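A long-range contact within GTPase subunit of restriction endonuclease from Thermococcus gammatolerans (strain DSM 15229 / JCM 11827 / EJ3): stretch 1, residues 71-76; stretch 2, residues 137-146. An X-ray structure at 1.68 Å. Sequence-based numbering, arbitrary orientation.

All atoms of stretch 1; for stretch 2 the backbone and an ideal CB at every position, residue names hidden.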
# COMPACT_ATOMS: atom_id res chain seq x y z
N VAL A 71 0.53 5.36 3.25
CA VAL A 71 -0.04 4.84 2.01
C VAL A 71 -1.56 4.76 2.17
O VAL A 71 -2.06 4.13 3.11
CB VAL A 71 0.53 3.46 1.64
CG1 VAL A 71 -0.19 2.96 0.39
CG2 VAL A 71 2.04 3.51 1.41
N LEU A 72 -2.28 5.39 1.24
CA LEU A 72 -3.72 5.18 1.08
C LEU A 72 -3.88 4.14 -0.02
O LEU A 72 -3.50 4.40 -1.16
CB LEU A 72 -4.44 6.47 0.69
CG LEU A 72 -4.55 7.48 1.83
CD1 LEU A 72 -4.82 8.85 1.21
CD2 LEU A 72 -5.61 7.11 2.84
N PHE A 73 -4.37 2.96 0.33
CA PHE A 73 -4.74 1.96 -0.66
C PHE A 73 -6.18 2.23 -1.05
O PHE A 73 -7.10 2.10 -0.23
CB PHE A 73 -4.59 0.55 -0.10
CG PHE A 73 -3.20 0.09 0.10
CD1 PHE A 73 -2.41 -0.36 -0.94
CD2 PHE A 73 -2.67 0.08 1.38
CE1 PHE A 73 -1.12 -0.81 -0.71
CE2 PHE A 73 -1.37 -0.37 1.62
CZ PHE A 73 -0.61 -0.82 0.58
N TYR A 74 -6.40 2.63 -2.30
CA TYR A 74 -7.73 2.75 -2.87
C TYR A 74 -8.11 1.41 -3.47
O TYR A 74 -7.32 0.83 -4.20
CB TYR A 74 -7.72 3.81 -3.98
CG TYR A 74 -7.71 5.26 -3.59
CD1 TYR A 74 -7.43 5.68 -2.29
CD2 TYR A 74 -7.98 6.23 -4.54
CE1 TYR A 74 -7.43 7.02 -1.96
CE2 TYR A 74 -8.00 7.58 -4.22
CZ TYR A 74 -7.70 7.97 -2.94
OH TYR A 74 -7.72 9.31 -2.62
N VAL A 75 -9.30 0.90 -3.16
CA VAL A 75 -9.74 -0.41 -3.63
C VAL A 75 -11.05 -0.25 -4.38
O VAL A 75 -12.04 0.22 -3.81
CB VAL A 75 -9.88 -1.40 -2.47
CG1 VAL A 75 -10.31 -2.78 -3.00
CG2 VAL A 75 -8.56 -1.49 -1.68
N GLY A 76 -11.09 -0.67 -5.64
CA GLY A 76 -12.29 -0.49 -6.43
C GLY A 76 -12.08 -1.03 -7.83
O GLY A 76 -10.99 -1.51 -8.16
N UNK A 137 -15.49 6.42 1.51
CA UNK A 137 -15.35 6.00 0.13
C UNK A 137 -14.11 6.61 -0.52
O UNK A 137 -13.54 7.60 -0.04
CB UNK A 137 -16.60 6.38 -0.66
N UNK A 138 -13.74 6.06 -1.68
CA UNK A 138 -12.73 6.72 -2.50
C UNK A 138 -13.18 8.14 -2.81
O UNK A 138 -12.38 9.09 -2.80
CB UNK A 138 -12.48 5.94 -3.79
N UNK A 139 -14.46 8.33 -3.13
CA UNK A 139 -14.86 9.66 -3.58
C UNK A 139 -14.84 10.66 -2.44
O UNK A 139 -14.47 11.82 -2.65
CB UNK A 139 -16.25 9.61 -4.21
N UNK A 140 -15.16 10.24 -1.20
CA UNK A 140 -15.08 11.16 -0.07
C UNK A 140 -13.63 11.51 0.25
O UNK A 140 -13.31 12.67 0.55
CB UNK A 140 -15.76 10.55 1.16
N UNK A 141 -12.73 10.53 0.23
CA UNK A 141 -11.32 10.82 0.48
C UNK A 141 -10.76 11.71 -0.64
O UNK A 141 -10.02 12.67 -0.38
CB UNK A 141 -10.52 9.52 0.59
N UNK A 142 -11.06 11.39 -1.90
CA UNK A 142 -10.59 12.24 -2.99
C UNK A 142 -11.09 13.67 -2.81
O UNK A 142 -10.34 14.63 -3.00
CB UNK A 142 -11.05 11.68 -4.34
N UNK A 143 -12.36 13.82 -2.45
CA UNK A 143 -12.94 15.15 -2.25
C UNK A 143 -12.17 15.92 -1.19
O UNK A 143 -11.81 17.08 -1.40
CB UNK A 143 -14.41 15.04 -1.85
N UNK A 144 -11.88 15.28 -0.06
CA UNK A 144 -11.13 15.96 0.98
C UNK A 144 -9.74 16.37 0.48
O UNK A 144 -9.22 17.42 0.86
CB UNK A 144 -11.01 15.06 2.21
N UNK A 145 -9.14 15.56 -0.39
CA UNK A 145 -7.81 15.85 -0.92
C UNK A 145 -7.84 16.84 -2.09
O UNK A 145 -6.76 17.23 -2.56
CB UNK A 145 -7.14 14.55 -1.37
N UNK A 146 -9.01 17.19 -2.59
CA UNK A 146 -9.11 18.08 -3.74
C UNK A 146 -8.95 17.42 -5.08
O UNK A 146 -8.69 18.10 -6.07
CB UNK A 146 -8.06 19.19 -3.62

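Stretch 1 is a strand that presents Leu72 and Tyr74 to a helix running 138° from its own direction, and the tyrosine, reaching out to its hydroxyl, sets most of the rules.

Position 137 lies just before the helix, phi/psi -69/166, with nothing of the strand within reach of its CB. This is an N-cap site, where Ser, Thr, Asp or Asn can accept from a free backbone NH of the first turn. It is Ser137: its OG accepts from the backbone N of 140 at 2.9 Å.

Position 138 is where the backbones come closest, its CA 6.4 Å from the CA of Tyr74. Its CB points toward the strand and sits 4.6 Å from Tyr74 CD2, with Gly76 beyond offering room because it has no side chain. A medium apolar chain, Ile, Leu, Val or Met, would suit. The residue is Ile138, in the m, t rotamer. Its CG2 packs 3.8 Å from Tyr74 CD2, and Ile138 CD1, also beside Tyr74 CB, comes within 3.7 Å of Val75 O. An ideal CB on Gly76 would lie 3.5 Å from Ile138 CD1, a tight approach that the bare glycine avoids.

Position 139 points away from the strand and asks for little beyond helix compatibility; polar residues are natural here, and it is Asn139. Position 140 is also out of reach, but a first-turn acidic residue can turn back to the cap. Glu140 does so: Ser137 N donates to Glu140 OE1 at 2.8 Å, and Ser137 OG donates to the same OE1 at 3.0 Å, closing a reciprocal capping arrangement.

Position 141, one turn after 138, again points toward the strand, its CB 4.3 Å from Tyr74 OH and with Leu72 further on. Ile, Val, Leu or Met could fill the gap. In Ile141, CG2 serves both neighbours, 3.6 Å from Tyr74 OH and 4.4 Å from Leu72 CD1.

Position 142 points sideways, yet its CB is 4.4 Å from Tyr74 OH. A short polar chain could bend back to pair with that hydroxyl: Asn, Asp, Ser or perhaps Gln. Asn142 supplies the amide, and Tyr74 OH donates to Asn142 OD1 at 2.7 Å, with the acceptor near the plane of the ring at its edge. This gives the phenol a polar partner amid apolar packing; ND2 is bonded elsewhere in the structure.

Positions 143 and 144 have nothing of the strand nearby, so many helix-tolerant polar residues would do. Ser143 folds its OG back to donate to Asn139 O at 2.8 Å, and Lys144 stays out of reach of the strand.

Position 145 points toward the strand from farther off, its CB 5.4 Å from Tyr74 OH, favouring a longer apolar chain such as Leu or Met. Leu145 bridges the distance with CD1, 3.7 Å from Tyr74 OH and 4.2 Å from Leu72 CD1.

Position 146 has phi/psi 83/15, and a CB would jam against the preceding carbonyl O. Gly146 fits, the first residue to leave helical phi/psi, in a Schellman motif.

Stretch 2 137-146: SINEINSKLG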
# COMPACT_ATOMS: atom_id res chain seq x y z
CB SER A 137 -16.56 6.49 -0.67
OG SER A 137 -16.67 7.91 -0.49
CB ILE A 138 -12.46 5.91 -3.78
CG1 ILE A 138 -11.65 4.65 -3.47
CG2 ILE A 138 -11.70 6.76 -4.82
CD1 ILE A 138 -11.42 3.72 -4.64
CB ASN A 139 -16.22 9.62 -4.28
CG ASN A 139 -17.20 8.74 -3.60
OD1 ASN A 139 -17.05 7.51 -3.58
ND2 ASN A 139 -18.23 9.35 -3.04
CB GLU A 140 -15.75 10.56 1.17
CG GLU A 140 -17.26 10.34 1.11
CD GLU A 140 -17.79 9.45 2.27
OE1 GLU A 140 -17.38 8.26 2.37
OE2 GLU A 140 -18.60 9.94 3.10
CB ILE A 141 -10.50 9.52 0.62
CG1 ILE A 141 -10.99 8.74 1.84
CG2 ILE A 141 -9.03 9.83 0.70
CD1 ILE A 141 -10.87 9.52 3.16
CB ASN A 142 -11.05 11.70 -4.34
CG ASN A 142 -10.10 10.65 -4.89
OD1 ASN A 142 -8.89 10.69 -4.66
ND2 ASN A 142 -10.64 9.74 -5.71
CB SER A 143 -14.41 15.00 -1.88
OG SER A 143 -15.12 14.51 -3.02
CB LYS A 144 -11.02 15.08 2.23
CG LYS A 144 -10.66 15.84 3.48
CD LYS A 144 -11.66 16.97 3.79
CE LYS A 144 -11.60 17.41 5.26
NZ LYS A 144 -12.82 18.19 5.65
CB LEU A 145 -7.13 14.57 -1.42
CG LEU A 145 -6.59 13.63 -0.33
CD1 LEU A 145 -6.21 12.27 -0.89
CD2 LEU A 145 -5.40 14.25 0.35
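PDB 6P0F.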